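Local coordinates for glutaryl-CoA dehydrogenase (Mycobacterium smegmatis, PDB 3SF6), which is a flavin-binding member of the acyl-CoA dehydrogenase family, forming a four-chain assembly and holding dihydroflavine-adenine dinucleotide, at residues 150-153 with 154-157; 386-389 with 390-393. All coordinates share one frame; numbering follows the deposited sequence.

Interaction 1. Residues 150-153 with 154-157. With FDA (dihydroflavine-adenine dinucleotide), chain B.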
# COMPACT_ATOMS: atom_id res chain seq x y z
N LEU A 150 -19.31 -6.04 27.84
CA LEU A 150 -18.60 -4.76 28.04
C LEU A 150 -19.18 -3.70 27.12
O LEU A 150 -19.67 -2.66 27.58
CB LEU A 150 -17.09 -4.95 27.83
CG LEU A 150 -16.23 -3.70 27.97
CD1 LEU A 150 -16.37 -3.12 29.38
CD2 LEU A 150 -14.73 -3.96 27.62
N THR A 151 -19.17 -3.98 25.82
CA THR A 151 -19.63 -3.03 24.79
C THR A 151 -21.10 -2.71 24.94
O THR A 151 -21.90 -3.56 25.30
CB THR A 151 -19.35 -3.61 23.40
OG1 THR A 151 -17.93 -3.83 23.29
CG2 THR A 151 -19.87 -2.70 22.26
N GLU A 152 -21.44 -1.45 24.64
CA GLU A 152 -22.80 -0.94 24.62
C GLU A 152 -23.05 -0.31 23.25
O GLU A 152 -22.10 0.02 22.51
CB GLU A 152 -22.93 0.12 25.71
CG GLU A 152 -22.67 -0.44 27.12
CD GLU A 152 -22.70 0.56 28.21
OE1 GLU A 152 -22.75 1.79 27.93
OE2 GLU A 152 -22.62 0.12 29.39
N PRO A 153 -24.31 -0.06 22.94
CA PRO A 153 -24.61 0.57 21.65
C PRO A 153 -23.78 1.83 21.37
O PRO A 153 -23.29 2.02 20.24
CB PRO A 153 -26.10 0.89 21.80
CG PRO A 153 -26.60 -0.16 22.70
CD PRO A 153 -25.52 -0.39 23.71
N ASP A 154 -23.61 2.70 22.39
CA ASP A 154 -22.89 3.93 22.21
C ASP A 154 -21.44 3.95 22.71
O ASP A 154 -20.78 4.99 22.56
CB ASP A 154 -23.68 5.10 22.82
CG ASP A 154 -24.97 5.40 22.06
OD1 ASP A 154 -25.09 5.05 20.86
OD2 ASP A 154 -25.82 6.05 22.69
N HIS A 155 -20.96 2.86 23.31
CA HIS A 155 -19.60 2.82 23.85
C HIS A 155 -18.95 1.49 23.53
O HIS A 155 -19.32 0.44 24.09
CB HIS A 155 -19.60 3.10 25.34
CG HIS A 155 -20.08 4.47 25.66
ND1 HIS A 155 -21.39 4.73 25.95
CD2 HIS A 155 -19.45 5.66 25.62
CE1 HIS A 155 -21.56 6.03 26.10
NE2 HIS A 155 -20.39 6.62 25.92
N GLY A 156 -17.95 1.55 22.65
CA GLY A 156 -17.20 0.40 22.21
C GLY A 156 -15.73 0.59 22.41
O GLY A 156 -15.13 -0.03 23.27
N SER A 157 -15.13 1.46 21.60
CA SER A 157 -13.71 1.73 21.75
C SER A 157 -13.35 2.43 23.06
O SER A 157 -12.21 2.33 23.51
CB SER A 157 -13.20 2.57 20.60
OG SER A 157 -13.33 1.90 19.32
PA FDA B . -16.60 2.75 17.75
O1A FDA B . -15.82 2.78 18.99
O2A FDA B . -17.84 3.53 17.60
O5B FDA B . -15.53 3.20 16.63
C5B FDA B . -15.98 3.50 15.30
C4B FDA B . -14.77 3.79 14.41
O4B FDA B . -14.15 4.99 14.94
C3B FDA B . -13.70 2.72 14.44
O3B FDA B . -13.04 2.67 13.15
C2B FDA B . -12.75 3.24 15.51
O2B FDA B . -11.45 2.64 15.39
C1B FDA B . -12.79 4.76 15.29
N9A FDA B . -12.43 5.49 16.51
C8A FDA B . -13.10 5.45 17.71
N7A FDA B . -12.46 6.20 18.61
C5A FDA B . -11.35 6.72 17.98
C6A FDA B . -10.30 7.54 18.37
N6A FDA B . -10.21 8.04 19.63
N1A FDA B . -9.37 7.85 17.45
C2A FDA B . -9.41 7.36 16.21
N3A FDA B . -10.39 6.57 15.80
C4A FDA B . -11.36 6.23 16.67
N1 FDA B . -18.00 -6.62 22.75
C2 FDA B . -18.19 -7.21 23.97
O2 FDA B . -18.23 -6.49 25.00
N3 FDA B . -18.32 -8.55 24.05
C4 FDA B . -18.31 -9.37 22.98
O4 FDA B . -18.50 -10.61 23.09
C4X FDA B . -18.09 -8.78 21.72
N5 FDA B . -18.13 -9.52 20.59
C5X FDA B . -18.28 -8.91 19.36
C6 FDA B . -18.65 -9.64 18.24
C7 FDA B . -18.78 -9.05 16.99
C7M FDA B . -19.27 -9.88 15.80
C8 FDA B . -18.49 -7.70 16.87
C8M FDA B . -18.63 -7.07 15.48
C9 FDA B . -18.14 -6.95 17.97
C9A FDA B . -18.02 -7.55 19.24
N10 FDA B . -17.74 -6.80 20.38
C10 FDA B . -17.96 -7.40 21.64
C1' FDA B . -17.81 -5.33 20.33
C2' FDA B . -16.45 -4.79 19.88
O2' FDA B . -15.49 -4.84 20.97
C3' FDA B . -16.63 -3.35 19.43
O3' FDA B . -17.28 -3.39 18.15
C4' FDA B . -15.31 -2.60 19.27
O4' FDA B . -14.74 -2.30 20.56
C5' FDA B . -15.46 -1.30 18.48
O5' FDA B . -16.47 -0.49 19.09
P FDA B . -17.61 0.12 18.17
O1P FDA B . -18.07 -0.91 17.23
O2P FDA B . -18.61 0.77 19.05
O3P FDA B . -16.87 1.23 17.27
O HOH W 1 -18.65 0.09 26.97
O HOH W 2 -15.70 -2.59 24.32
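The carbonyl oxygen of H155 is gripped from two directions: E152 N donates to H155 O at 2.9 Å in a nearly straight bond, and a water that also donates to L150 O reaches H155 O at 3.0 Å. Residues E152 to H155 form a type I beta turn with P153 and D154 at its corner, and the bond from E152 N joins the two arms at the base. The turn's own bond, from H155 N to E152 O, is longer at 3.2 Å and bent, with the donor standing above the carbonyl plane instead of along a lone pair. Beside the turn the carboxylate of E152 and the ring of H155 are turned 80° apart, and E152 OE1 stays 3.8 Å from H155 ND1. The glutamate looks elsewhere, to a salt bridge with K179 and hydrogen bonds with T164 and R163. On the cofactor side, T151 N points straight at FDA O2 (2.8 Å, 179°), an oxygen that L150 N holds as well. The side chain of T151 swings OG1 beside its own backbone N (chi1 -59°), and the hydroxyl thereby accepts a hydrogen bond from FDA N1 at 2.8 Å. A second water ties this hydroxyl to G156 O. Having no side chain, G156 can bring its CA to 3.3 Å from FDA O5', beside the pyrophosphate. S157 then holds one phosphate oxygen twice, through its backbone N and through OG, which lies 2.7 Å from FDA O1A. R287 of the second subunit bonds to P153 O, and Q289 of that subunit to D154 O and G156 N. Such a loop, following a strand and reading a cofactor largely with its backbone, here builds the flavin and pyrophosphate part of the FDA pocket in the middle domain of an acyl-CoA dehydrogenase.

Interaction 2. Residues 386-389 with 390-393; sequences EMHT and LIIG. With FDA (dihydroflavine-adenine dinucleotide), chain B.
M387 and L390, three residues apart on helix 385-397, bring M387 CE and L390 CD1 to 4.0 Å from each other and place both methyls against the adenine. The methionine chain bends at chi2 (-57°) and again about the CG-SD bond, a fold that sets CE over the middle of the base, 3.4 Å from FDA C5A. L390 CD1 lies on the same face, out past FDA N1A, at 3.9 Å. Beneath these side chains the helix is tightly built: each N-H of L390, I391, I392 and G393 bonds to the carbonyl four residues earlier, and L390 CG presses to 3.2 Å from E386 O. On another flank, I391 runs alongside the H388 imidazole, its CD1 4.0 Å from H388 ND1. The imidazole is buried and held at both nitrogens, by S336 and by the carbonyl of E382, which fixes its rotation.

The looser part is the partly exposed E386, whose side chain comes no nearer than 5.0 Å to any atom of 390-393. Its carboxylate leaves the helical turn, the chain bent at chi2 (71°), and OE1 accepts a hydrogen bond from FDA O2B at 2.8 Å. The other oxygen, OE2, forms a salt bridge with K303 of the second subunit. The chemistry divides the labour along one turn of helix: apolar groups pack against the base, while the carboxylate takes the ribose hydroxyl. The lysine would be expected to stabilise the charged carboxylate, which is consistent with a cofactor site that depends on the subunit contact.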
# COMPACT_ATOMS: atom_id res chain seq x y z
N GLU A 386 -7.28 1.04 14.99
CA GLU A 386 -6.91 2.36 15.47
C GLU A 386 -6.58 2.35 16.95
O GLU A 386 -5.63 2.99 17.38
CB GLU A 386 -8.02 3.37 15.14
CG GLU A 386 -8.17 3.64 13.59
CD GLU A 386 -8.75 2.48 12.83
OE1 GLU A 386 -9.74 1.84 13.30
OE2 GLU A 386 -8.28 2.13 11.71
N MET A 387 -7.36 1.61 17.72
CA MET A 387 -7.07 1.51 19.15
C MET A 387 -5.69 0.92 19.39
O MET A 387 -4.93 1.41 20.19
CB MET A 387 -8.15 0.75 19.92
CG MET A 387 -9.49 1.46 20.00
SD MET A 387 -9.41 3.12 20.73
CE MET A 387 -9.57 4.16 19.32
N HIS A 388 -5.36 -0.16 18.69
CA HIS A 388 -4.05 -0.76 18.86
C HIS A 388 -2.90 0.13 18.39
O HIS A 388 -1.86 0.20 19.06
CB HIS A 388 -4.03 -2.17 18.25
CG HIS A 388 -4.90 -3.09 19.02
ND1 HIS A 388 -4.60 -3.49 20.31
CD2 HIS A 388 -6.12 -3.60 18.73
CE1 HIS A 388 -5.59 -4.24 20.76
NE2 HIS A 388 -6.53 -4.31 19.83
N THR A 389 -3.11 0.84 17.30
CA THR A 389 -2.14 1.85 16.86
C THR A 389 -1.83 2.87 17.97
O THR A 389 -0.66 3.22 18.20
CB THR A 389 -2.68 2.58 15.59
OG1 THR A 389 -2.74 1.63 14.49
CG2 THR A 389 -1.76 3.74 15.23
N LEU A 390 -2.88 3.35 18.64
CA LEU A 390 -2.75 4.36 19.69
C LEU A 390 -2.16 3.77 20.98
O LEU A 390 -1.47 4.45 21.71
CB LEU A 390 -4.12 5.02 19.90
CG LEU A 390 -4.63 5.78 18.67
CD1 LEU A 390 -6.12 6.18 18.81
CD2 LEU A 390 -3.73 7.01 18.35
N ILE A 391 -2.44 2.51 21.28
CA ILE A 391 -1.80 1.85 22.42
C ILE A 391 -0.29 1.74 22.19
O ILE A 391 0.54 2.09 23.08
CB ILE A 391 -2.44 0.46 22.72
CG1 ILE A 391 -3.88 0.62 23.18
CG2 ILE A 391 -1.54 -0.35 23.70
CD1 ILE A 391 -4.67 -0.71 23.20
N ILE A 392 0.10 1.33 20.99
CA ILE A 392 1.51 1.21 20.65
C ILE A 392 2.14 2.61 20.62
O ILE A 392 3.21 2.87 21.16
CB ILE A 392 1.68 0.51 19.28
CG1 ILE A 392 1.15 -0.94 19.30
CG2 ILE A 392 3.15 0.60 18.79
CD1 ILE A 392 0.84 -1.46 17.92
N GLY A 393 1.44 3.56 20.01
CA GLY A 393 1.92 4.93 19.95
C GLY A 393 2.19 5.57 21.30
O GLY A 393 3.20 6.26 21.51
PA FDA B . -16.60 2.75 17.75
O1A FDA B . -15.82 2.78 18.99
O2A FDA B . -17.84 3.53 17.60
O5B FDA B . -15.53 3.20 16.63
C5B FDA B . -15.98 3.50 15.30
C4B FDA B . -14.77 3.79 14.41
O4B FDA B . -14.15 4.99 14.94
C3B FDA B . -13.70 2.72 14.44
O3B FDA B . -13.04 2.67 13.15
C2B FDA B . -12.75 3.24 15.51
O2B FDA B . -11.45 2.64 15.39
C1B FDA B . -12.79 4.76 15.29
N9A FDA B . -12.43 5.49 16.51
C8A FDA B . -13.10 5.45 17.71
N7A FDA B . -12.46 6.20 18.61
C5A FDA B . -11.35 6.72 17.98
C6A FDA B . -10.30 7.54 18.37
N6A FDA B . -10.21 8.04 19.63
N1A FDA B . -9.37 7.85 17.45
C2A FDA B . -9.41 7.36 16.21
N3A FDA B . -10.39 6.57 15.80
C4A FDA B . -11.36 6.23 16.67
N1 FDA B . -18.00 -6.62 22.75
C2 FDA B . -18.19 -7.21 23.97
O2 FDA B . -18.23 -6.49 25.00
N3 FDA B . -18.32 -8.55 24.05
C4 FDA B . -18.31 -9.37 22.98
O4 FDA B . -18.50 -10.61 23.09
C4X FDA B . -18.09 -8.78 21.72
N5 FDA B . -18.13 -9.52 20.59
C5X FDA B . -18.28 -8.91 19.36
C6 FDA B . -18.65 -9.64 18.24
C7 FDA B . -18.78 -9.05 16.99
C7M FDA B . -19.27 -9.88 15.80
C8 FDA B . -18.49 -7.70 16.87
C8M FDA B . -18.63 -7.07 15.48
C9 FDA B . -18.14 -6.95 17.97
C9A FDA B . -18.02 -7.55 19.24
N10 FDA B . -17.74 -6.80 20.38
C10 FDA B . -17.96 -7.40 21.64
C1' FDA B . -17.81 -5.33 20.33
C2' FDA B . -16.45 -4.79 19.88
O2' FDA B . -15.49 -4.84 20.97
C3' FDA B . -16.63 -3.35 19.43
O3' FDA B . -17.28 -3.39 18.15
C4' FDA B . -15.31 -2.60 19.27
O4' FDA B . -14.74 -2.30 20.56
C5' FDA B . -15.46 -1.30 18.48
O5' FDA B . -16.47 -0.49 19.09
P FDA B . -17.61 0.12 18.17
O1P FDA B . -18.07 -0.91 17.23
O2P FDA B . -18.61 0.77 19.05
O3P FDA B . -16.87 1.23 17.27

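From the N terminus, the chain first reaches interaction 1, a tight turn in the loop between strands 146-149 and 165-169. Some 230 residues later it reaches interaction 2, on helix 385-397 close to the C terminus. Interaction 1 closes a four-residue turn; interaction 2 is one stretch of helix and closes no loop. They follow in series, neither nested nor crossed. Their centres lie about 18 Å apart, yet they touch where S157 CB packs on M387 SD at 3.8 Å. One FDA molecule spans both, so a loop of the middle domain and a helix of the C-terminal domain serve successive parts of a single cofactor. The second subunit meets each contact, making the pocket a shared one.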